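Local structure of MmeI (Methylophilus methylotrophus, 5HR4) at residues 596-601 against 607-612; 328-333 against 374-379; 473-478 against 522-527. The protein is a Type IIL restriction-modification enzyme that binds DNA and probably methylates adenine at N6, with S-adenosyl-L-methionine as methyl donor. All coordinates share one frame; numbering follows the deposited sequence.

Contact 1 of 3, residues 596-601 against 607-612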
loop_
_atom_site.group_PDB
_atom_site.type_symbol
_atom_site.label_atom_id
_atom_site.label_comp_id
_atom_site.label_asym_id
_atom_site.label_seq_id
_atom_site.Cartn_x
_atom_site.Cartn_y
_atom_site.Cartn_z
ATOM N N ILE A 596 2.080 -18.282 -11.658
ATOM C CA ILE A 596 3.275 -17.472 -11.876
ATOM C C ILE A 596 3.465 -16.543 -10.676
ATOM O O ILE A 596 2.500 -15.958 -10.163
ATOM C CB ILE A 596 3.204 -16.692 -13.207
ATOM C CG1 ILE A 596 2.072 -15.655 -13.185
ATOM C CG2 ILE A 596 3.060 -17.668 -14.368
ATOM C CD1 ILE A 596 1.357 -15.334 -14.536
ATOM N N ILE A 597 4.701 -16.455 -10.197
ATOM C CA ILE A 597 5.116 -15.463 -9.213
ATOM C C ILE A 597 6.010 -14.483 -9.951
ATOM O O ILE A 597 7.003 -14.893 -10.557
ATOM C CB ILE A 597 5.870 -16.108 -8.042
ATOM C CG1 ILE A 597 4.963 -17.057 -7.260
ATOM C CG2 ILE A 597 6.484 -15.045 -7.134
ATOM C CD1 ILE A 597 5.725 -17.879 -6.256
ATOM N N TYR A 598 5.656 -13.206 -9.939
ATOM C CA TYR A 598 6.494 -12.170 -10.539
ATOM C C TYR A 598 7.497 -11.662 -9.504
ATOM O O TYR A 598 7.095 -11.190 -8.432
ATOM C CB TYR A 598 5.635 -11.010 -11.042
ATOM C CG TYR A 598 4.714 -11.350 -12.188
ATOM C CD1 TYR A 598 3.513 -11.996 -11.971
ATOM C CD2 TYR A 598 5.050 -11.013 -13.493
ATOM C CE1 TYR A 598 2.673 -12.297 -13.019
ATOM C CE2 TYR A 598 4.225 -11.319 -14.543
ATOM C CZ TYR A 598 3.035 -11.961 -14.304
ATOM O OH TYR A 598 2.200 -12.250 -15.367
ATOM N N GLU A 599 8.792 -11.734 -9.826
ATOM C CA GLU A 599 9.870 -11.384 -8.911
ATOM C C GLU A 599 10.592 -10.124 -9.367
ATOM O O GLU A 599 10.609 -9.794 -10.552
ATOM C CB GLU A 599 10.867 -12.522 -8.797
ATOM C CG GLU A 599 10.214 -13.842 -8.465
ATOM C CD GLU A 599 11.234 -14.901 -8.128
ATOM O OE1 GLU A 599 11.810 -15.497 -9.065
ATOM O OE2 GLU A 599 11.470 -15.121 -6.920
ATOM N N TYR A 600 11.195 -9.415 -8.407
ATOM C CA TYR A 600 11.866 -8.145 -8.683
ATOM C C TYR A 600 13.310 -8.203 -8.205
ATOM O O TYR A 600 13.555 -8.398 -7.012
ATOM C CB TYR A 600 11.162 -6.970 -8.007
ATOM C CG TYR A 600 9.761 -6.683 -8.490
ATOM C CD1 TYR A 600 8.717 -7.556 -8.208
ATOM C CD2 TYR A 600 9.473 -5.517 -9.192
ATOM C CE1 TYR A 600 7.423 -7.291 -8.637
ATOM C CE2 TYR A 600 8.192 -5.245 -9.621
ATOM C CZ TYR A 600 7.165 -6.131 -9.339
ATOM O OH TYR A 600 5.876 -5.864 -9.769
ATOM N N GLU A 601 14.260 -8.019 -9.132
ATOM C CA GLU A 601 15.649 -7.762 -8.760
ATOM C C GLU A 601 15.748 -6.386 -8.102
ATOM O O GLU A 601 16.042 -6.283 -6.909
ATOM C CB GLU A 601 16.581 -7.853 -9.980
ATOM N N PRO A 607 9.207 -6.360 -13.342
ATOM C CA PRO A 607 9.153 -7.713 -12.786
ATOM C C PRO A 607 9.540 -8.754 -13.821
ATOM O O PRO A 607 9.521 -8.513 -15.031
ATOM C CB PRO A 607 7.674 -7.877 -12.417
ATOM C CG PRO A 607 6.974 -7.096 -13.534
ATOM C CD PRO A 607 7.901 -5.929 -13.878
ATOM N N LEU A 608 9.861 -9.940 -13.313
ATOM C CA LEU A 608 10.122 -11.106 -14.137
ATOM C C LEU A 608 9.208 -12.240 -13.691
ATOM O O LEU A 608 9.240 -12.636 -12.523
ATOM C CB LEU A 608 11.596 -11.516 -14.021
ATOM C CG LEU A 608 12.174 -12.496 -15.045
ATOM C CD1 LEU A 608 12.233 -11.870 -16.444
ATOM C CD2 LEU A 608 13.536 -12.965 -14.590
ATOM N N ALA A 609 8.429 -12.790 -14.620
ATOM C CA ALA A 609 7.559 -13.924 -14.313
ATOM C C ALA A 609 8.347 -15.227 -14.193
ATOM O O ALA A 609 9.083 -15.600 -15.108
ATOM C CB ALA A 609 6.483 -14.075 -15.388
ATOM N N ILE A 610 8.148 -15.938 -13.087
ATOM C CA ILE A 610 8.763 -17.235 -12.812
ATOM C C ILE A 610 7.658 -18.256 -12.548
ATOM O O ILE A 610 6.666 -17.959 -11.870
ATOM C CB ILE A 610 9.731 -17.150 -11.606
ATOM C CG1 ILE A 610 10.977 -16.323 -11.966
ATOM C CG2 ILE A 610 10.109 -18.538 -11.079
ATOM C CD1 ILE A 610 11.650 -16.660 -13.331
ATOM N N LYS A 611 7.820 -19.454 -13.095
ATOM C CA LYS A 611 6.864 -20.527 -12.861
ATOM C C LYS A 611 6.888 -20.923 -11.391
ATOM O O LYS A 611 7.927 -20.869 -10.734
ATOM C CB LYS A 611 7.209 -21.726 -13.763
ATOM C CG LYS A 611 6.365 -22.962 -13.566
ATOM C CD LYS A 611 6.244 -23.768 -14.854
ATOM C CE LYS A 611 7.195 -24.957 -14.881
ATOM N NZ LYS A 611 6.777 -25.931 -15.935
ATOM N N ALA A 612 5.737 -21.307 -10.857
ATOM C CA ALA A 612 5.690 -21.680 -9.452
ATOM C C ALA A 612 4.860 -22.936 -9.265
ATOM O O ALA A 612 3.751 -23.038 -9.796
ATOM C CB ALA A 612 5.125 -20.548 -8.601
#

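Contact 2 of 3, residues 328-333 against 374-379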
loop_
_atom_site.group_PDB
_atom_site.type_symbol
_atom_site.label_atom_id
_atom_site.label_comp_id
_atom_site.label_asym_id
_atom_site.label_seq_id
_atom_site.Cartn_x
_atom_site.Cartn_y
_atom_site.Cartn_z
ATOM N N LEU A 328 -4.697 -11.088 -14.739
ATOM C CA LEU A 328 -6.048 -11.402 -14.276
ATOM C C LEU A 328 -6.945 -11.812 -15.437
ATOM O O LEU A 328 -7.616 -12.851 -15.379
ATOM C CB LEU A 328 -6.658 -10.222 -13.516
ATOM C CG LEU A 328 -7.928 -10.556 -12.703
ATOM C CD1 LEU A 328 -7.703 -11.741 -11.746
ATOM C CD2 LEU A 328 -8.473 -9.336 -11.943
ATOM N N PHE A 329 -6.965 -11.026 -16.510
ATOM C CA PHE A 329 -7.792 -11.421 -17.645
ATOM C C PHE A 329 -7.195 -11.027 -18.988
ATOM O O PHE A 329 -7.357 -11.764 -19.962
ATOM C CB PHE A 329 -9.199 -10.820 -17.525
ATOM C CG PHE A 329 -9.200 -9.348 -17.272
ATOM C CD1 PHE A 329 -9.205 -8.855 -15.979
ATOM C CD2 PHE A 329 -9.197 -8.452 -18.323
ATOM C CE1 PHE A 329 -9.191 -7.495 -15.736
ATOM C CE2 PHE A 329 -9.194 -7.095 -18.093
ATOM C CZ PHE A 329 -9.184 -6.614 -16.787
ATOM N N LEU A 330 -6.503 -9.882 -19.045
ATOM C CA LEU A 330 -6.275 -9.200 -20.317
ATOM C C LEU A 330 -5.416 -10.041 -21.249
ATOM O O LEU A 330 -5.802 -10.292 -22.397
ATOM C CB LEU A 330 -5.647 -7.825 -20.073
ATOM C CG LEU A 330 -5.435 -6.965 -21.328
ATOM C CD1 LEU A 330 -6.693 -6.882 -22.131
ATOM C CD2 LEU A 330 -4.920 -5.574 -21.022
ATOM N N ASP A 331 -4.257 -10.504 -20.775
ATOM C CA ASP A 331 -3.410 -11.321 -21.635
ATOM C C ASP A 331 -4.184 -12.505 -22.211
ATOM O O ASP A 331 -4.059 -12.812 -23.404
ATOM C CB ASP A 331 -2.175 -11.820 -20.883
ATOM C CG ASP A 331 -1.158 -10.708 -20.591
ATOM O OD1 ASP A 331 -1.243 -9.636 -21.243
ATOM O OD2 ASP A 331 -0.264 -10.909 -19.714
ATOM N N GLU A 332 -4.999 -13.185 -21.393
ATOM C CA GLU A 332 -5.704 -14.341 -21.946
ATOM C C GLU A 332 -6.687 -13.910 -23.018
ATOM O O GLU A 332 -6.891 -14.636 -23.997
ATOM C CB GLU A 332 -6.418 -15.151 -20.864
ATOM N N LEU A 333 -7.252 -12.707 -22.889
ATOM C CA LEU A 333 -8.152 -12.202 -23.922
ATOM C C LEU A 333 -7.426 -11.922 -25.236
ATOM O O LEU A 333 -8.046 -11.969 -26.303
ATOM C CB LEU A 333 -8.860 -10.941 -23.431
ATOM C CG LEU A 333 -9.899 -11.144 -22.329
ATOM C CD1 LEU A 333 -10.515 -9.810 -21.977
ATOM C CD2 LEU A 333 -10.974 -12.124 -22.772
ATOM N N TYR A 374 -11.413 -0.522 -19.068
ATOM C CA TYR A 374 -12.328 -0.201 -20.155
ATOM C C TYR A 374 -11.571 0.254 -21.393
ATOM O O TYR A 374 -12.020 0.007 -22.516
ATOM C CB TYR A 374 -13.338 0.861 -19.680
ATOM C CG TYR A 374 -14.268 1.383 -20.742
ATOM C CD1 TYR A 374 -15.218 0.557 -21.332
ATOM C CD2 TYR A 374 -14.210 2.711 -21.151
ATOM C CE1 TYR A 374 -16.066 1.025 -22.326
ATOM C CE2 TYR A 374 -15.061 3.194 -22.129
ATOM C CZ TYR A 374 -15.982 2.339 -22.714
ATOM O OH TYR A 374 -16.829 2.806 -23.689
ATOM N N ARG A 375 -10.415 0.898 -21.224
ATOM C CA ARG A 375 -9.679 1.363 -22.396
ATOM C C ARG A 375 -9.029 0.191 -23.127
ATOM O O ARG A 375 -9.072 0.110 -24.358
ATOM C CB ARG A 375 -8.638 2.406 -21.992
ATOM C CG ARG A 375 -7.468 2.470 -22.941
ATOM C CD ARG A 375 -6.711 3.776 -22.850
ATOM N NE ARG A 375 -5.773 3.826 -21.732
ATOM C CZ ARG A 375 -4.726 3.019 -21.596
ATOM N NH1 ARG A 375 -4.506 2.082 -22.505
ATOM N NH2 ARG A 375 -3.904 3.142 -20.556
ATOM N N GLU A 376 -8.432 -0.734 -22.379
ATOM C CA GLU A 376 -7.893 -1.941 -22.990
ATOM C C GLU A 376 -8.980 -2.730 -23.710
ATOM O O GLU A 376 -8.766 -3.252 -24.816
ATOM C CB GLU A 376 -7.213 -2.785 -21.918
ATOM C CG GLU A 376 -6.020 -2.064 -21.330
ATOM C CD GLU A 376 -5.049 -1.655 -22.418
ATOM O OE1 GLU A 376 -4.625 -2.547 -23.182
ATOM O OE2 GLU A 376 -4.740 -0.451 -22.541
ATOM N N LEU A 377 -10.156 -2.825 -23.107
ATOM C CA LEU A 377 -11.236 -3.528 -23.775
ATOM C C LEU A 377 -11.636 -2.810 -25.045
ATOM O O LEU A 377 -11.822 -3.442 -26.093
ATOM C CB LEU A 377 -12.420 -3.683 -22.834
ATOM C CG LEU A 377 -12.493 -5.105 -22.307
ATOM C CD1 LEU A 377 -11.238 -5.438 -21.535
ATOM C CD2 LEU A 377 -13.710 -5.220 -21.437
ATOM N N ARG A 378 -11.729 -1.485 -24.998
ATOM C CA ARG A 378 -12.046 -0.774 -26.230
ATOM C C ARG A 378 -10.972 -1.022 -27.291
ATOM O O ARG A 378 -11.290 -1.345 -28.441
ATOM C CB ARG A 378 -12.247 0.714 -25.955
ATOM C CG ARG A 378 -13.625 1.028 -25.334
ATOM C CD ARG A 378 -14.771 0.702 -26.304
ATOM N NE ARG A 378 -14.705 1.561 -27.481
ATOM C CZ ARG A 378 -15.249 2.772 -27.561
ATOM N NH1 ARG A 378 -15.930 3.278 -26.539
ATOM N NH2 ARG A 378 -15.121 3.483 -28.669
ATOM N N LEU A 379 -9.692 -0.938 -26.912
ATOM C CA LEU A 379 -8.626 -1.177 -27.884
ATOM C C LEU A 379 -8.731 -2.574 -28.475
ATOM O O LEU A 379 -8.662 -2.750 -29.703
ATOM C CB LEU A 379 -7.254 -0.961 -27.248
ATOM C CG LEU A 379 -6.838 0.492 -27.016
ATOM C CD1 LEU A 379 -5.434 0.571 -26.474
ATOM C CD2 LEU A 379 -6.948 1.261 -28.301
#

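Contact 3 of 3, residues 473-478 against 522-527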
loop_
_atom_site.group_PDB
_atom_site.type_symbol
_atom_site.label_atom_id
_atom_site.label_comp_id
_atom_site.label_asym_id
_atom_site.label_seq_id
_atom_site.Cartn_x
_atom_site.Cartn_y
_atom_site.Cartn_z
ATOM N N LYS A 473 -23.523 -13.629 -9.270
ATOM C CA LYS A 473 -23.693 -14.489 -10.436
ATOM C C LYS A 473 -23.498 -13.727 -11.735
ATOM O O LYS A 473 -23.187 -14.345 -12.755
ATOM C CB LYS A 473 -25.072 -15.163 -10.422
ATOM N N LYS A 474 -23.654 -12.402 -11.722
ATOM C CA LYS A 474 -23.437 -11.580 -12.906
ATOM C C LYS A 474 -22.071 -10.908 -12.907
ATOM O O LYS A 474 -21.842 -9.995 -13.704
ATOM C CB LYS A 474 -24.533 -10.515 -13.034
ATOM N N CYS A 475 -21.166 -11.324 -12.029
ATOM C CA CYS A 475 -19.877 -10.675 -11.871
ATOM C C CYS A 475 -18.759 -11.578 -12.380
ATOM O O CYS A 475 -18.847 -12.806 -12.284
ATOM C CB CYS A 475 -19.635 -10.312 -10.400
ATOM S SG CYS A 475 -17.908 -9.973 -9.951
ATOM N N CYS A 476 -17.694 -10.955 -12.902
ATOM C CA CYS A 476 -16.561 -11.689 -13.463
ATOM C C CYS A 476 -15.249 -11.423 -12.732
ATOM O O CYS A 476 -14.628 -12.372 -12.231
ATOM C CB CYS A 476 -16.416 -11.358 -14.950
ATOM S SG CYS A 476 -17.791 -11.969 -15.912
ATOM N N PHE A 477 -14.790 -10.176 -12.657
ATOM C CA PHE A 477 -13.518 -9.895 -12.010
ATOM C C PHE A 477 -13.685 -8.895 -10.869
ATOM O O PHE A 477 -14.477 -7.950 -10.955
ATOM C CB PHE A 477 -12.504 -9.398 -13.029
ATOM C CG PHE A 477 -12.388 -10.287 -14.202
ATOM C CD1 PHE A 477 -11.490 -11.344 -14.203
ATOM C CD2 PHE A 477 -13.203 -10.105 -15.303
ATOM C CE1 PHE A 477 -11.387 -12.188 -15.291
ATOM C CE2 PHE A 477 -13.114 -10.958 -16.389
ATOM C CZ PHE A 477 -12.198 -11.993 -16.380
ATOM N N ILE A 478 -12.939 -9.137 -9.794
ATOM C CA ILE A 478 -12.834 -8.239 -8.658
ATOM C C ILE A 478 -11.383 -7.791 -8.598
ATOM O O ILE A 478 -10.480 -8.616 -8.405
ATOM C CB ILE A 478 -13.271 -8.918 -7.351
ATOM C CG1 ILE A 478 -14.774 -9.172 -7.359
ATOM C CG2 ILE A 478 -12.937 -8.070 -6.142
ATOM C CD1 ILE A 478 -15.215 -9.899 -6.150
ATOM N N ALA A 522 -13.794 -13.086 -0.464
ATOM C CA ALA A 522 -13.869 -14.538 -0.307
ATOM C C ALA A 522 -15.289 -15.002 -0.004
ATOM O O ALA A 522 -15.713 -16.059 -0.479
ATOM C CB ALA A 522 -12.915 -15.006 0.786
ATOM N N HIS A 523 -16.041 -14.234 0.786
ATOM C CA HIS A 523 -17.435 -14.598 1.032
ATOM C C HIS A 523 -18.305 -14.299 -0.185
ATOM O O HIS A 523 -19.192 -15.085 -0.533
ATOM C CB HIS A 523 -17.961 -13.878 2.278
ATOM C CG HIS A 523 -17.546 -14.530 3.566
ATOM N ND1 HIS A 523 -16.621 -13.972 4.426
ATOM C CD2 HIS A 523 -17.917 -15.705 4.130
ATOM C CE1 HIS A 523 -16.449 -14.769 5.467
ATOM N NE2 HIS A 523 -17.225 -15.827 5.312
ATOM N N TYR A 524 -18.032 -13.188 -0.865
ATOM C CA TYR A 524 -18.810 -12.795 -2.031
ATOM C C TYR A 524 -18.745 -13.836 -3.146
ATOM O O TYR A 524 -19.766 -14.166 -3.761
ATOM C CB TYR A 524 -18.295 -11.450 -2.522
ATOM C CG TYR A 524 -18.948 -10.919 -3.776
ATOM C CD1 TYR A 524 -20.250 -10.441 -3.758
ATOM C CD2 TYR A 524 -18.247 -10.846 -4.964
ATOM C CE1 TYR A 524 -20.837 -9.936 -4.907
ATOM C CE2 TYR A 524 -18.826 -10.339 -6.110
ATOM C CZ TYR A 524 -20.114 -9.884 -6.075
ATOM O OH TYR A 524 -20.695 -9.371 -7.209
ATOM N N ILE A 525 -17.550 -14.354 -3.443
ATOM C CA ILE A 525 -17.416 -15.264 -4.581
ATOM C C ILE A 525 -17.818 -16.680 -4.229
ATOM O O ILE A 525 -17.809 -17.552 -5.109
ATOM C CB ILE A 525 -15.983 -15.277 -5.161
ATOM C CG1 ILE A 525 -14.998 -15.910 -4.185
ATOM C CG2 ILE A 525 -15.536 -13.866 -5.496
ATOM C CD1 ILE A 525 -13.601 -16.032 -4.762
ATOM N N GLN A 526 -18.172 -16.940 -2.969
ATOM C CA GLN A 526 -18.555 -18.292 -2.581
ATOM C C GLN A 526 -19.724 -18.795 -3.422
ATOM O O GLN A 526 -19.852 -20.005 -3.639
ATOM C CB GLN A 526 -18.898 -18.324 -1.085
ATOM C CG GLN A 526 -18.550 -19.631 -0.376
ATOM C CD GLN A 526 -17.046 -19.886 -0.294
ATOM O OE1 GLN A 526 -16.306 -19.087 0.278
ATOM N NE2 GLN A 526 -16.589 -21.002 -0.869
ATOM N N THR A 527 -20.559 -17.880 -3.939
ATOM C CA THR A 527 -21.711 -18.236 -4.760
ATOM C C THR A 527 -21.389 -18.361 -6.248
ATOM O O THR A 527 -22.279 -18.737 -7.020
ATOM C CB THR A 527 -22.849 -17.204 -4.588
ATOM O OG1 THR A 527 -22.391 -15.907 -4.984
ATOM C CG2 THR A 527 -23.311 -17.118 -3.146
#

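Contact 1 of 3, residues 596-601 against 607-612
Pro607 lies alongside Tyr600, both side chains pointing the same way, and lays its CB over one face of the phenol ring. This CH-pi contact puts Pro607 CB 3.9 Å from the centroid of the Tyr600 ring, displaced toward the rim that carries CZ and OH. The hydroxyl of Tyr600 is hydrogen-bonded to His565 and Lys323, which fixes the far end of the ring. Tyr598 stands on the face of the sheet that also carries Ala609, and a chi1 of -66°, with CG beside the backbone N, turns its ring toward that alanine. Its CE2 comes 3.7 Å from Ala609 CB, the ring meeting the methyl obliquely, and His565 of strand 560-569 stacks on the same ring. The segments form a beta hairpin whose second strand, 608-612, is the outer edge of the mixed methyltransferase sheet. Two antiparallel hydrogen-bonded pairs tie it. Ile597 N to Ile610 O and the return bond from Ile610 N to Ile597 O are 3.0 Å each; the N and O of Glu599 and Leu608 exchange a second pair, 2.9 Å each. On the face opposite Tyr598, the extended Glu599 chain slants across Ile610, bringing OE1 beside CG1. Further along, Ile597 sends CD1 to within 3.6 Å of Ala612 CB, where both residues are buried; Ile615 and Asp621 of the following loop border this end.

Contact 2 of 3, residues 328-333 against 374-379
Leu330 swings its CG opposite the backbone N (chi1 -176°), which carries the two methyls toward Glu376, while Glu376 keeps CG beside its own N (chi1 -64°) and then bends about the CB-CG bond. The two side chains meet at about a right angle. Leu330 CD2 rests on the aliphatic part of the glutamate, 3.7 Å from Glu376 CG and equally near its CB, so that methylene carbons do most of the touching. The bend returns the carboxylate along its own helix, where OE2 forms a salt bridge with Arg375; that arginine also pairs with Glu318, near the start of helix 318-340, so charge bridges the two helices beside the apolar contact. Next to this, Leu377 CD1 packs loosely, 4.3 Å from Phe329 CE2 and oblique to the ring, and 4.5 Å from Leu333 CD1. The Phe329 ring also meets Phe477 and Phe359, which place it against the central sheet. With the local axes 11.3 Å apart and only 9° from parallel, the backbones are well separated and side chains alone span the interval. Helix 368-388 follows strand 359-361, the first strand, in chain order, of the mixed sheet, and the neighbouring helix 318-340 packs beside it. Helices lying against a mixed sheet of order 3-2-1-4-5-7-6, with strand 7 antiparallel, are characteristic of the Rossmann-like fold of S-adenosylmethionine-dependent methyltransferases.

Contact 3 of 3, residues 473-478 against 522-527
Tyr524 projects from helix 517-524 as a broad, flat bump, and Cys475 and Ile478 close round the CD2-CE2 side of its ring. The tip of Ile478 is the nearer partner: CD1 lies 3.4 Å from Tyr524 CD2, approaching obliquely. An extended outer chain (chi2 177°) lets Ile478 push this methyl into the notch between the tyrosine ring and Ile525, whose CG2 forms the other wall at 4.0 Å from Ile478 CD1. Cys475 fills the next hollow along the ring. Its SG sits in the ring plane, at the edge, 5.3 Å from the centroid of the Tyr524 ring, an edge-on sulfur-aromatic contact; its CB tucks against the phenol oxygen, 3.5 Å from Tyr524 OH. The parts joined are neighbours in the Rossmann-like methyltransferase fold. Strand 477-480 runs parallel to strand 532-538, and the chain between them passes through helices 492-502 and 517-524, a beta-alpha-beta crossover whose last helix leans on the first strand here. Strand 477-480 leads straight into the Asn-Pro-Pro-Phe motif familiar from N6-adenine methyltransferases. The backbone of Ile478 is hydrogen-bonded to Arg532 and Ala534, and its side chain touches Cys533 and Phe535, so the methyl that enters the notch starts from a firmly held strand. The hydroxyl of Tyr524, buried at the far end of the ring, is hydrogen-bonded to the carbonyl O of Leu470. Without the tyrosine ring, as with an alanine here, Ile478 CD1 and Cys475 SG would probably face a gap, and the Leu470 carbonyl would lose its hydroxyl partner. Thr527 OG1 gives a weak hydrogen bond back to Tyr524 O.

Contacts 2 and 3 are buried and held across their segments by carbon-to-carbon and sulfur-aromatic packing, whereas contact 1 lies at the surface and depends on paired backbone bonds. Contacts 1 and 3 belong to the same mixed sheet: 596-601 and 607-612 are at its antiparallel edge, while 473-478 enters a central parallel strand. Contact 2 joins two helices packed near that strand. It touches contact 3 directly, with Phe329 CB 3.4 Å from Phe477 CE1, so helix layer and sheet are continuous there. Contact 1 touches neither, though its nearest atoms come within about 5 Å of contact 2 and about 13 Å of contact 3.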